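Local coordinates for protein ribosome biogenesis GTPase A (Thermotoga maritima, PDB 3CNL) that binds GTP and probably acts as a GTPase in a late step of 50S ribosomal subunit assembly, at residues Phe140-Glu143 against Asn144-Ile148. Numbering follows the deposited sequence.
Sequences FSLE and NGVKI
F140 and I148 form an antiparallel hydrogen-bonded pair, gripping each other through two nearly straight backbone bonds, F140 N to I148 O at 2.9 Å and I148 N to F140 O at 2.8 Å. They belong to a beta hairpin that joins the edge strand 139-141 to strand 147-154 in the G domain of this circularly permuted GTPase. Past the non-hydrogen-bonded pair S141 and K147, L142 N donates to V146 O at 2.8 Å. The chain then reverses through a type I turn from L142 to G145 with a G1 beta bulge at G145. The bond closing this turn, G145 N to L142 O, is longer at 3.3 Å, its donor standing well above the carbonyl plane. As the bulge residue, G145 has a positive phi of 98°, where a side chain would press on the preceding carbonyl oxygen.

With CG set between the backbone N and the carbonyl carbon (chi1 66°), the F140 ring reaches toward the partner strand and receives I148 over one face. I148 CB sits 4.0 Å from the ring centroid in a CH-pi contact, and CG2 also reaches CZ. I116 and L119 of helix 112-120, which starts in the P-loop, pack on F140 as well. Replacing F140 by alanine is likely to leave I148 without its aromatic cover and to open a gap beside I116 and L119. L142 extends the apolar face: CD1 meets V146 CG2 at 3.7 Å, the two side chains lying side by side, while CD2 touches I148 CD1. F96 packs against L142, V146 and I148. On the other face, beside S141 and K147, one water bridges the strands: it donates to G145 O, accepts from K147 NZ at 2.7 Å, and hydrogen-bonds S141 OG at 2.8 Å.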
loop_
_atom_site.group_PDB
_atom_site.type_symbol
_atom_site.label_atom_id
_atom_site.label_comp_id
_atom_site.label_asym_id
_atom_site.label_seq_id
_atom_site.Cartn_x
_atom_site.Cartn_y
_atom_site.Cartn_z
ATOM N N PHE A 140 5.372 1.730 22.449
ATOM C CA PHE A 140 4.962 0.535 23.161
ATOM C C PHE A 140 6.110 -0.455 23.038
ATOM O O PHE A 140 6.929 -0.352 22.121
ATOM C CB PHE A 140 3.619 -0.036 22.676
ATOM C CG PHE A 140 3.625 -0.560 21.255
ATOM C CD1 PHE A 140 3.412 0.300 20.186
ATOM C CD2 PHE A 140 3.776 -1.930 21.001
ATOM C CE1 PHE A 140 3.402 -0.182 18.870
ATOM C CE2 PHE A 140 3.765 -2.429 19.699
ATOM C CZ PHE A 140 3.577 -1.549 18.631
ATOM N N SER A 141 6.202 -1.376 23.986
ATOM C CA SER A 141 7.327 -2.296 24.014
ATOM C C SER A 141 6.807 -3.690 23.769
ATOM O O SER A 141 5.711 -4.029 24.225
ATOM C CB SER A 141 8.028 -2.232 25.369
ATOM O OG SER A 141 8.426 -0.904 25.668
ATOM N N LEU A 142 7.567 -4.501 23.041
ATOM C CA LEU A 142 7.249 -5.923 22.956
ATOM C C LEU A 142 7.643 -6.581 24.285
ATOM O O LEU A 142 8.165 -5.902 25.171
ATOM C CB LEU A 142 7.948 -6.585 21.760
ATOM C CG LEU A 142 7.643 -6.013 20.361
ATOM C CD1 LEU A 142 8.432 -6.751 19.271
ATOM C CD2 LEU A 142 6.146 -6.015 20.026
ATOM N N GLU A 143 7.369 -7.882 24.419
ATOM C CA GLU A 143 7.740 -8.666 25.600
ATOM C C GLU A 143 9.243 -8.694 25.844
ATOM O O GLU A 143 9.676 -8.551 26.978
ATOM C CB GLU A 143 7.228 -10.106 25.474
ATOM C CG GLU A 143 5.702 -10.265 25.564
ATOM C CD GLU A 143 5.256 -11.700 25.324
ATOM O OE1 GLU A 143 5.803 -12.619 25.990
ATOM O OE2 GLU A 143 4.359 -11.908 24.469
ATOM N N ASN A 144 10.028 -8.877 24.779
ATOM C CA ASN A 144 11.497 -8.880 24.854
ATOM C C ASN A 144 12.182 -7.507 24.956
ATOM O O ASN A 144 13.410 -7.404 24.857
ATOM C CB ASN A 144 12.078 -9.649 23.664
ATOM C CG ASN A 144 11.893 -8.926 22.312
ATOM O OD1 ASN A 144 12.419 -9.387 21.298
ATOM N ND2 ASN A 144 11.160 -7.810 22.295
ATOM N N GLY A 145 11.401 -6.449 25.126
ATOM C CA GLY A 145 11.964 -5.104 25.255
ATOM C C GLY A 145 11.994 -4.207 24.025
ATOM O O GLY A 145 12.135 -2.980 24.166
ATOM N N VAL A 146 11.889 -4.773 22.822
ATOM C CA VAL A 146 11.930 -3.898 21.630
ATOM C C VAL A 146 10.836 -2.820 21.618
ATOM O O VAL A 146 9.680 -3.082 21.988
ATOM C CB VAL A 146 12.155 -4.610 20.228
ATOM C CG1 VAL A 146 12.379 -6.094 20.320
ATOM C CG2 VAL A 146 11.099 -4.187 19.169
ATOM N N LYS A 147 11.225 -1.600 21.256
ATOM C CA LYS A 147 10.318 -0.461 21.301
ATOM C C LYS A 147 9.769 -0.147 19.909
ATOM O O LYS A 147 10.534 -0.069 18.947
ATOM C CB LYS A 147 11.058 0.766 21.840
ATOM C CG LYS A 147 11.159 0.811 23.351
ATOM C CD LYS A 147 11.897 2.045 23.793
ATOM C CE LYS A 147 11.998 2.100 25.299
ATOM N NZ LYS A 147 12.844 0.982 25.817
ATOM N N ILE A 148 8.447 0.019 19.808
ATOM C CA ILE A 148 7.817 0.450 18.543
ATOM C C ILE A 148 6.985 1.737 18.729
ATOM O O ILE A 148 6.145 1.791 19.626
ATOM C CB ILE A 148 7.008 -0.719 17.885
ATOM C CG1 ILE A 148 7.932 -1.943 17.709
ATOM C CG2 ILE A 148 6.436 -0.292 16.503
ATOM C CD1 ILE A 148 7.225 -3.284 17.598
HETATM O O HOH W 1 11.161 -1.160 25.990
#